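PDB 1L1L: ribonucleoside triphosphate reductase from Lactobacillus leichmannii, which reduces ribonucleoside triphosphates to 2'-deoxyribonucleoside triphosphates as a B12-dependent (class II), allosterically regulated monomeric enzyme. Local coordinates for residues Glu46-Thr51 and Tyr90-Thr95; Met148-Leu153 and Ala302-Leu307; Glu630-Gln635 and Arg666-Ile671. All coordinates share one frame; numbering follows the deposited sequence.

Interaction 1. Residues Glu46-Thr51 and Tyr90-Thr95; sequences ENWDET and YGLGAT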
loop_
_atom_site.group_PDB
_atom_site.type_symbol
_atom_site.label_atom_id
_atom_site.label_comp_id
_atom_site.label_asym_id
_atom_site.label_seq_id
_atom_site.Cartn_x
_atom_site.Cartn_y
_atom_site.Cartn_z
ATOM N N GLU A 46 -23.038 -3.957 -4.897
ATOM C CA GLU A 46 -22.906 -5.357 -4.499
ATOM C C GLU A 46 -23.198 -5.638 -3.028
ATOM O O GLU A 46 -23.174 -4.738 -2.177
ATOM C CB GLU A 46 -21.483 -5.844 -4.777
ATOM C CG GLU A 46 -21.076 -5.959 -6.236
ATOM C CD GLU A 46 -19.617 -6.355 -6.359
ATOM O OE1 GLU A 46 -19.203 -6.859 -7.425
ATOM O OE2 GLU A 46 -18.877 -6.150 -5.374
ATOM N N ASN A 47 -23.479 -6.908 -2.739
ATOM C CA ASN A 47 -23.701 -7.371 -1.372
ATOM C C ASN A 47 -22.421 -8.157 -1.095
ATOM O O ASN A 47 -21.719 -8.523 -2.037
ATOM C CB ASN A 47 -24.933 -8.282 -1.288
ATOM C CG ASN A 47 -26.225 -7.536 -1.583
ATOM O OD1 ASN A 47 -26.495 -6.479 -1.004
ATOM N ND2 ASN A 47 -27.033 -8.084 -2.482
ATOM N N TRP A 48 -22.109 -8.410 0.170
ATOM C CA TRP A 48 -20.879 -9.115 0.526
ATOM C C TRP A 48 -20.683 -10.426 -0.245
ATOM O O TRP A 48 -19.680 -10.618 -0.940
ATOM C CB TRP A 48 -20.862 -9.381 2.033
ATOM C CG TRP A 48 -19.616 -10.044 2.557
ATOM C CD1 TRP A 48 -19.560 -11.038 3.492
ATOM C CD2 TRP A 48 -18.257 -9.733 2.222
ATOM N NE1 TRP A 48 -18.258 -11.366 3.760
ATOM C CE2 TRP A 48 -17.435 -10.582 2.999
ATOM C CE3 TRP A 48 -17.652 -8.818 1.350
ATOM C CZ2 TRP A 48 -16.038 -10.545 2.930
ATOM C CZ3 TRP A 48 -16.261 -8.779 1.282
ATOM C CH2 TRP A 48 -15.470 -9.639 2.067
ATOM N N ASP A 49 -21.655 -11.324 -0.134
ATOM C CA ASP A 49 -21.560 -12.612 -0.816
ATOM C C ASP A 49 -21.180 -12.460 -2.292
ATOM O O ASP A 49 -20.397 -13.253 -2.812
ATOM C CB ASP A 49 -22.893 -13.367 -0.684
ATOM C CG ASP A 49 -23.977 -12.772 -1.542
ATOM O OD1 ASP A 49 -24.011 -13.087 -2.748
ATOM O OD2 ASP A 49 -24.787 -11.976 -1.020
ATOM N N GLU A 50 -21.715 -11.436 -2.959
ATOM C CA GLU A 50 -21.432 -11.209 -4.378
ATOM C C GLU A 50 -20.008 -10.745 -4.636
ATOM O O GLU A 50 -19.380 -11.135 -5.623
ATOM C CB GLU A 50 -22.377 -10.168 -4.962
ATOM C CG GLU A 50 -23.851 -10.505 -4.875
ATOM C CD GLU A 50 -24.701 -9.357 -5.364
ATOM O OE1 GLU A 50 -24.651 -8.283 -4.729
ATOM O OE2 GLU A 50 -25.402 -9.519 -6.388
ATOM N N THR A 51 -19.510 -9.868 -3.771
ATOM C CA THR A 51 -18.151 -9.387 -3.942
ATOM C C THR A 51 -17.180 -10.548 -3.810
ATOM O O THR A 51 -16.324 -10.745 -4.663
ATOM C CB THR A 51 -17.796 -8.316 -2.885
ATOM O OG1 THR A 51 -18.633 -7.169 -3.075
ATOM C CG2 THR A 51 -16.339 -7.914 -3.006
ATOM N N TYR A 90 -15.473 -15.191 2.946
ATOM C CA TYR A 90 -16.829 -14.756 3.293
ATOM C C TYR A 90 -16.959 -14.592 4.792
ATOM O O TYR A 90 -17.648 -13.683 5.269
ATOM C CB TYR A 90 -17.869 -15.787 2.820
ATOM C CG TYR A 90 -19.308 -15.405 3.103
ATOM C CD1 TYR A 90 -19.960 -14.434 2.340
ATOM C CD2 TYR A 90 -20.016 -15.999 4.150
ATOM C CE1 TYR A 90 -21.284 -14.065 2.614
ATOM C CE2 TYR A 90 -21.336 -15.636 4.434
ATOM C CZ TYR A 90 -21.958 -14.672 3.667
ATOM O OH TYR A 90 -23.249 -14.301 3.970
ATOM N N GLY A 91 -16.318 -15.496 5.530
ATOM C CA GLY A 91 -16.366 -15.465 6.978
ATOM C C GLY A 91 -15.413 -14.453 7.586
ATOM O O GLY A 91 -15.421 -14.232 8.800
ATOM N N LEU A 92 -14.577 -13.857 6.742
ATOM C CA LEU A 92 -13.614 -12.845 7.178
ATOM C C LEU A 92 -12.482 -13.375 8.049
ATOM O O LEU A 92 -11.852 -12.618 8.792
ATOM C CB LEU A 92 -14.344 -11.703 7.895
ATOM C CG LEU A 92 -15.183 -10.832 6.953
ATOM C CD1 LEU A 92 -15.994 -9.819 7.756
ATOM C CD2 LEU A 92 -14.261 -10.112 5.955
ATOM N N GLY A 93 -12.211 -14.674 7.953
ATOM C CA GLY A 93 -11.131 -15.255 8.724
ATOM C C GLY A 93 -9.804 -14.936 8.054
ATOM O O GLY A 93 -8.738 -15.071 8.649
ATOM N N ALA A 94 -9.890 -14.523 6.796
ATOM C CA ALA A 94 -8.727 -14.164 5.999
ATOM C C ALA A 94 -9.258 -13.398 4.799
ATOM O O ALA A 94 -10.440 -13.488 4.484
ATOM C CB ALA A 94 -7.973 -15.414 5.546
ATOM N N THR A 95 -8.399 -12.632 4.136
ATOM C CA THR A 95 -8.841 -11.859 2.984
ATOM C C THR A 95 -7.681 -11.379 2.122
ATOM O O THR A 95 -6.558 -11.272 2.594
ATOM C CB THR A 95 -9.636 -10.623 3.443
ATOM O OG1 THR A 95 -10.123 -9.895 2.309
ATOM C CG2 THR A 95 -8.744 -9.716 4.253
#
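An indole N-H to carbonyl hydrogen bond, flanked by apolar contacts, joins Trp48 in the first turn of helix 48-60 to Tyr90 at the end of helix 72-90, in a largely helical part of the ribonucleotide reductase alpha domain. Trp48 NE1 lies 2.8 Å from Tyr90 O with an N-H...O angle of 163°. The oxygen sits at the edge of the indole, close to its plane, where the N-H projects. Trp48 has CG anti to the backbone N (chi1 -177°), which sends the ring away from its own helix and across to the end of the other. Beyond Tyr90 the chain leaves helical geometry at Leu92, whose positive phi and bonds back into the last turn form a Schellman motif. That turn also brings the Leu92 side chain to the indole: CD2 lies 3.5 Å from Trp48 CZ2. On the pyrrole side, Trp48 CD1 is 3.6 Å from Tyr90 CE1. The planes of the phenol and the five-membered ring are inclined by only 19°, but the rings are slid apart and barely overlap. Tyr90 CE1 also touches Asp49 CB, at 3.7 Å. Trp23 and Tyr31 pack on the Trp48 ring, with Tyr31 edge-to-face, while Tyr86 in the preceding turn of helix 72-90 hydrogen-bonds to Asp49 O through its hydroxyl. The indole is thus held by one nearly straight polar bond that satisfies its buried N-H and fixes the rotation of the ring, while the phenol and the leucine methyl add dispersion contacts rather than a true stack.

Interaction 2. Residues Met148-Leu153 and Ala302-Leu307; sequences MPFSFL and ADICNL. Unlike the reference sequence in segment 148-153: Phe152 (reference Cys).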
loop_
_atom_site.group_PDB
_atom_site.type_symbol
_atom_site.label_atom_id
_atom_site.label_comp_id
_atom_site.label_asym_id
_atom_site.label_seq_id
_atom_site.Cartn_x
_atom_site.Cartn_y
_atom_site.Cartn_z
ATOM N N MET A 148 12.822 6.557 -17.992
ATOM C CA MET A 148 12.280 5.244 -17.658
ATOM C C MET A 148 11.751 5.047 -16.223
ATOM O O MET A 148 10.565 4.771 -16.036
ATOM C CB MET A 148 13.299 4.152 -17.997
ATOM C CG MET A 148 12.748 2.725 -17.911
ATOM S SD MET A 148 12.414 2.177 -16.195
ATOM C CE MET A 148 11.986 0.422 -16.459
ATOM N N PRO A 149 12.610 5.183 -15.199
ATOM C CA PRO A 149 12.130 4.993 -13.820
ATOM C C PRO A 149 10.975 5.894 -13.418
ATOM O O PRO A 149 10.141 5.513 -12.589
ATOM C CB PRO A 149 13.378 5.242 -12.976
ATOM C CG PRO A 149 14.155 6.230 -13.815
ATOM C CD PRO A 149 14.008 5.644 -15.202
ATOM N N PHE A 150 10.918 7.088 -14.001
ATOM C CA PHE A 150 9.851 8.028 -13.685
ATOM C C PHE A 150 8.567 7.592 -14.370
ATOM O O PHE A 150 7.467 7.802 -13.843
ATOM C CB PHE A 150 10.217 9.439 -14.152
ATOM C CG PHE A 150 11.461 9.983 -13.514
ATOM C CD1 PHE A 150 11.426 10.494 -12.218
ATOM C CD2 PHE A 150 12.668 9.959 -14.197
ATOM C CE1 PHE A 150 12.582 10.976 -11.605
ATOM C CE2 PHE A 150 13.838 10.437 -13.592
ATOM C CZ PHE A 150 13.795 10.946 -12.294
ATOM N N SER A 151 8.715 7.008 -15.557
ATOM C CA SER A 151 7.557 6.533 -16.309
ATOM C C SER A 151 6.940 5.348 -15.578
ATOM O O SER A 151 5.709 5.213 -15.528
ATOM C CB SER A 151 7.968 6.106 -17.720
ATOM O OG SER A 151 8.357 7.232 -18.488
ATOM N N PHE A 152 7.803 4.493 -15.033
ATOM C CA PHE A 152 7.365 3.310 -14.295
ATOM C C PHE A 152 6.567 3.771 -13.082
ATOM O O PHE A 152 5.439 3.322 -12.847
ATOM C CB PHE A 152 8.568 2.490 -13.825
ATOM C CG PHE A 152 8.186 1.258 -13.057
ATOM C CD1 PHE A 152 7.840 0.082 -13.731
ATOM C CD2 PHE A 152 8.073 1.293 -11.671
ATOM C CE1 PHE A 152 7.385 -1.035 -13.032
ATOM C CE2 PHE A 152 7.615 0.180 -10.965
ATOM C CZ PHE A 152 7.271 -0.982 -11.645
ATOM N N LEU A 153 7.163 4.671 -12.301
ATOM C CA LEU A 153 6.487 5.190 -11.121
ATOM C C LEU A 153 5.157 5.867 -11.474
ATOM O O LEU A 153 4.132 5.613 -10.828
ATOM C CB LEU A 153 7.401 6.175 -10.387
ATOM C CG LEU A 153 6.810 6.910 -9.185
ATOM C CD1 LEU A 153 7.772 6.847 -8.031
ATOM C CD2 LEU A 153 6.525 8.341 -9.568
ATOM N N ALA A 302 13.938 13.212 -6.295
ATOM C CA ALA A 302 12.793 12.994 -5.414
ATOM C C ALA A 302 11.713 14.048 -5.662
ATOM O O ALA A 302 10.525 13.751 -5.588
ATOM C CB ALA A 302 13.234 13.018 -3.940
ATOM N N ASP A 303 12.111 15.290 -5.941
ATOM C CA ASP A 303 11.116 16.330 -6.212
ATOM C C ASP A 303 10.285 15.968 -7.456
ATOM O O ASP A 303 9.074 16.148 -7.473
ATOM C CB ASP A 303 11.784 17.699 -6.446
ATOM C CG ASP A 303 12.000 18.489 -5.157
ATOM O OD1 ASP A 303 11.225 18.295 -4.192
ATOM O OD2 ASP A 303 12.937 19.332 -5.124
ATOM N N ILE A 304 10.940 15.471 -8.497
ATOM C CA ILE A 304 10.224 15.108 -9.710
ATOM C C ILE A 304 9.227 13.990 -9.372
ATOM O O ILE A 304 8.063 14.068 -9.747
ATOM C CB ILE A 304 11.203 14.662 -10.815
ATOM C CG1 ILE A 304 11.954 15.894 -11.358
ATOM C CG2 ILE A 304 10.460 13.976 -11.949
ATOM C CD1 ILE A 304 13.071 15.547 -12.329
ATOM N N CYS A 305 9.682 12.971 -8.644
ATOM C CA CYS A 305 8.793 11.869 -8.251
ATOM C C CYS A 305 7.629 12.392 -7.424
ATOM O O CYS A 305 6.486 11.947 -7.583
ATOM C CB CYS A 305 9.552 10.822 -7.445
ATOM S SG CYS A 305 10.692 9.872 -8.419
ATOM N N ASN A 306 7.914 13.345 -6.541
ATOM C CA ASN A 306 6.884 13.935 -5.707
ATOM C C ASN A 306 5.875 14.718 -6.532
ATOM O O ASN A 306 4.677 14.663 -6.258
ATOM C CB ASN A 306 7.491 14.881 -4.664
ATOM C CG ASN A 306 8.322 14.156 -3.607
ATOM O OD1 ASN A 306 8.835 14.794 -2.678
ATOM N ND2 ASN A 306 8.465 12.823 -3.741
ATOM N N LEU A 307 6.367 15.473 -7.517
ATOM C CA LEU A 307 5.506 16.284 -8.378
ATOM C C LEU A 307 4.558 15.368 -9.155
ATOM O O LEU A 307 3.396 15.703 -9.379
ATOM C CB LEU A 307 6.349 17.101 -9.359
ATOM C CG LEU A 307 7.123 18.282 -8.746
ATOM C CD1 LEU A 307 8.090 18.888 -9.773
ATOM C CD2 LEU A 307 6.130 19.323 -8.257
#
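Two neighbouring helices of the alpha-beta barrel meet here through Phe150 and Leu153 of helix 148-158 and Ile304 and Cys305 of helix 298-313. The local axes are 10.5 Å apart and run in the same general direction, 29° from parallel, and the contact is apolar, with no hydrogen bond across it. Phe150 reaches between two consecutive residues of the opposite helix. Its CG is anti to its carbonyl carbon (chi1 -60°), which carries the CD1-CE1 side of the ring across the gap. There CD1 comes 3.6 Å from Ile304 CG2, the two side chains crossing at about a right angle. The same CD1-CE1 bond meets sulfur from the other side of the ring plane: Cys305 SG is 3.9 Å from Phe150 CE1 and 4.9 Å from the ring centroid, a Cys sulfur-aromatic contact that approaches obliquely. One turn on from Phe150, Leu153 takes up the other side of the cysteine. Leu153 CD1 lies 4.2 Å from Cys305 SG, and its second methyl, CD2, is 4.1 Å from the backbone O of Cys305. Cys305 is therefore gripped by an aromatic ring and a branched aliphatic chain, and its thiol lies among apolar groups. Leu153 and Cys305 both rest on Phe165 of strand 162-166, whereas Phe150 also touches Ile235 of helix 224-236, and Ile304 packs on helix 275-289. Helix 148-158 leads into strand 162-166 and helix 298-313 into strand 322-327, neighbouring parallel strands of one sheet; roughly parallel helices lined up side by side over such strands are typical of an alpha-beta barrel.

Interaction 3. Residues Glu630-Gln635 and Arg666-Ile671; sequences EQFATQ and RQYRFI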
loop_
_atom_site.group_PDB
_atom_site.type_symbol
_atom_site.label_atom_id
_atom_site.label_comp_id
_atom_site.label_asym_id
_atom_site.label_seq_id
_atom_site.Cartn_x
_atom_site.Cartn_y
_atom_site.Cartn_z
ATOM N N GLU A 630 9.266 -1.994 24.378
ATOM C CA GLU A 630 8.456 -3.179 24.105
ATOM C C GLU A 630 7.988 -3.259 22.657
ATOM O O GLU A 630 7.847 -4.346 22.108
ATOM C CB GLU A 630 7.237 -3.240 25.030
ATOM C CG GLU A 630 6.537 -4.584 24.936
ATOM C CD GLU A 630 5.311 -4.680 25.816
ATOM O OE1 GLU A 630 5.264 -3.974 26.849
ATOM O OE2 GLU A 630 4.406 -5.476 25.476
ATOM N N GLN A 631 7.721 -2.114 22.037
ATOM C CA GLN A 631 7.287 -2.117 20.649
ATOM C C GLN A 631 8.419 -2.628 19.755
ATOM O O GLN A 631 8.183 -3.409 18.839
ATOM C CB GLN A 631 6.847 -0.708 20.224
ATOM C CG GLN A 631 5.574 -0.251 20.917
ATOM C CD GLN A 631 5.089 1.112 20.458
ATOM O OE1 GLN A 631 4.759 1.310 19.287
ATOM N NE2 GLN A 631 5.032 2.057 21.383
ATOM N N PHE A 632 9.649 -2.181 20.013
ATOM C CA PHE A 632 10.800 -2.654 19.239
ATOM C C PHE A 632 10.918 -4.177 19.383
ATOM O O PHE A 632 11.042 -4.903 18.386
ATOM C CB PHE A 632 12.088 -1.995 19.746
ATOM C CG PHE A 632 12.489 -0.772 18.977
ATOM C CD1 PHE A 632 13.313 -0.879 17.857
ATOM C CD2 PHE A 632 12.070 0.488 19.383
ATOM C CE1 PHE A 632 13.722 0.265 17.155
ATOM C CE2 PHE A 632 12.474 1.633 18.688
ATOM C CZ PHE A 632 13.301 1.520 17.576
ATOM N N ALA A 633 10.871 -4.660 20.628
ATOM C CA ALA A 633 10.975 -6.098 20.890
ATOM C C ALA A 633 9.890 -6.888 20.174
ATOM O O ALA A 633 10.147 -7.972 19.653
ATOM C CB ALA A 633 10.902 -6.377 22.392
ATOM N N THR A 634 8.678 -6.342 20.136
ATOM C CA THR A 634 7.578 -7.037 19.475
ATOM C C THR A 634 7.818 -7.142 17.969
ATOM O O THR A 634 7.610 -8.201 17.378
ATOM C CB THR A 634 6.243 -6.324 19.747
ATOM O OG1 THR A 634 6.034 -6.244 21.161
ATOM C CG2 THR A 634 5.100 -7.070 19.109
ATOM N N GLN A 635 8.253 -6.046 17.343
ATOM C CA GLN A 635 8.538 -6.079 15.918
ATOM C C GLN A 635 9.674 -7.071 15.662
ATOM O O GLN A 635 9.632 -7.841 14.708
ATOM C CB GLN A 635 8.940 -4.683 15.411
ATOM C CG GLN A 635 9.599 -4.680 14.028
ATOM C CD GLN A 635 10.035 -3.281 13.577
ATOM O OE1 GLN A 635 10.588 -2.511 14.360
ATOM N NE2 GLN A 635 9.803 -2.962 12.311
ATOM N N ARG A 666 20.055 1.516 17.705
ATOM C CA ARG A 666 21.359 0.866 17.741
ATOM C C ARG A 666 21.209 -0.563 18.246
ATOM O O ARG A 666 21.767 -1.503 17.674
ATOM C CB ARG A 666 22.327 1.637 18.648
ATOM C CG ARG A 666 22.665 3.043 18.158
ATOM C CD ARG A 666 23.993 3.527 18.738
ATOM N NE ARG A 666 24.077 3.319 20.183
ATOM C CZ ARG A 666 23.410 4.033 21.085
ATOM N NH1 ARG A 666 22.605 5.013 20.698
ATOM N NH2 ARG A 666 23.541 3.761 22.378
ATOM N N GLN A 667 20.436 -0.735 19.308
ATOM C CA GLN A 667 20.257 -2.066 19.877
ATOM C C GLN A 667 19.791 -3.111 18.877
ATOM O O GLN A 667 20.279 -4.237 18.884
ATOM C CB GLN A 667 19.275 -2.031 21.052
ATOM C CG GLN A 667 19.310 -3.318 21.864
ATOM C CD GLN A 667 18.313 -3.341 23.001
ATOM O OE1 GLN A 667 18.014 -2.307 23.608
ATOM N NE2 GLN A 667 17.807 -4.534 23.315
ATOM N N TYR A 668 18.851 -2.749 18.011
ATOM C CA TYR A 668 18.332 -3.707 17.045
ATOM C C TYR A 668 18.936 -3.646 15.642
ATOM O O TYR A 668 18.341 -4.149 14.686
ATOM C CB TYR A 668 16.806 -3.579 16.965
ATOM C CG TYR A 668 16.105 -4.027 18.233
ATOM C CD1 TYR A 668 15.879 -3.144 19.287
ATOM C CD2 TYR A 668 15.694 -5.349 18.386
ATOM C CE1 TYR A 668 15.257 -3.571 20.473
ATOM C CE2 TYR A 668 15.077 -5.784 19.555
ATOM C CZ TYR A 668 14.862 -4.897 20.590
ATOM O OH TYR A 668 14.250 -5.347 21.735
ATOM N N ARG A 669 20.129 -3.066 15.527
ATOM C CA ARG A 669 20.784 -2.941 14.231
ATOM C C ARG A 669 21.083 -4.278 13.564
ATOM O O ARG A 669 21.386 -4.325 12.367
ATOM C CB ARG A 669 22.072 -2.102 14.356
ATOM C CG ARG A 669 23.180 -2.718 15.198
ATOM C CD ARG A 669 24.323 -1.725 15.406
ATOM N NE ARG A 669 25.470 -2.340 16.068
ATOM C CZ ARG A 669 25.492 -2.715 17.344
ATOM N NH1 ARG A 669 24.427 -2.535 18.116
ATOM N NH2 ARG A 669 26.577 -3.293 17.849
ATOM N N PHE A 670 20.993 -5.370 14.316
ATOM C CA PHE A 670 21.262 -6.679 13.724
ATOM C C PHE A 670 19.984 -7.469 13.432
ATOM O O PHE A 670 20.045 -8.604 12.937
ATOM C CB PHE A 670 22.170 -7.511 14.644
ATOM C CG PHE A 670 23.497 -6.866 14.948
ATOM C CD1 PHE A 670 23.773 -6.386 16.225
ATOM C CD2 PHE A 670 24.474 -6.744 13.957
ATOM C CE1 PHE A 670 25.004 -5.795 16.514
ATOM C CE2 PHE A 670 25.701 -6.154 14.233
ATOM C CZ PHE A 670 25.972 -5.678 15.513
ATOM N N ILE A 671 18.832 -6.864 13.713
ATOM C CA ILE A 671 17.552 -7.538 13.515
ATOM C C ILE A 671 16.543 -6.824 12.611
ATOM O O ILE A 671 15.931 -7.439 11.746
ATOM C CB ILE A 671 16.866 -7.798 14.886
ATOM C CG1 ILE A 671 17.708 -8.775 15.714
ATOM C CG2 ILE A 671 15.464 -8.365 14.682
ATOM C CD1 ILE A 671 17.142 -9.051 17.088
#
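Tyr668, Phe632 and Ala633 carry this contact, in which the tyrosine at the end of helix 661-667 lies against helix 628-641. Helix 661-667 belongs to a beta-alpha-beta crossover linking strands 650-653 and 674-679, which run parallel next to each other at one end of the seven-stranded sheet; helix 628-641 leads into the first of them. Tyr668, the first residue to leave helical geometry, has the most surface buried. With chi1 at -68° its ring swings to the side of the backbone N, opposite the carbonyl carbon, and the phenol reaches obliquely across helix 628-641, its CD1-CE1 side against Phe632 and its hydroxyl against Ala633. Near the base of the ring, Tyr668 CD1 is 3.7 Å from Phe632 CD1. Further out, Tyr668 CE1 is 3.6 Å from Phe632 CB. The two ring planes are inclined by 22° with centroids 5.6 Å apart, but they are slid so far along each other that they barely overlap. What covers one face of the phenol is instead the Phe632 backbone, its carbonyl carbon and oxygen, the oxygen being displaced toward the rim. The Phe632 side chain also packs on Ile651 of strand 650-653, which ties helix 628-641 to the edge of the sheet. Pro508 of strand 504-510 touches both Tyr668 and Ala633, and Ala636, one turn further along helix 628-641, also packs on the tyrosine. No hydrogen bond spans the two segments, which are held by van der Waals contact. At the far end of the ring the phenol oxygen rests on Ala633: Tyr668 OH lies 3.5 Å from Ala633 CA and 3.6 Å from Ala633 CB.

Along the chain the three contacts follow one another without overlap, from 46-51/90-95 through 148-153/302-307 to 630-635/666-671. They do not touch. The centres of interactions 1 and 2 are about 36 Å apart, as are those of interactions 1 and 3; those of interactions 2 and 3 are about 33 Å apart. Interactions 1 and 2 lie on opposite sides of the chain's centre. Interactions 2 and 3 hold helices near either end of one seven-stranded barrel sheet, beside strands 162-166 and 650-653. Interaction 1 instead joins helices of the N-terminal alpha domain, and its segment 90-95 runs on into strand 94-96, at the edge of a separate four-stranded sheet.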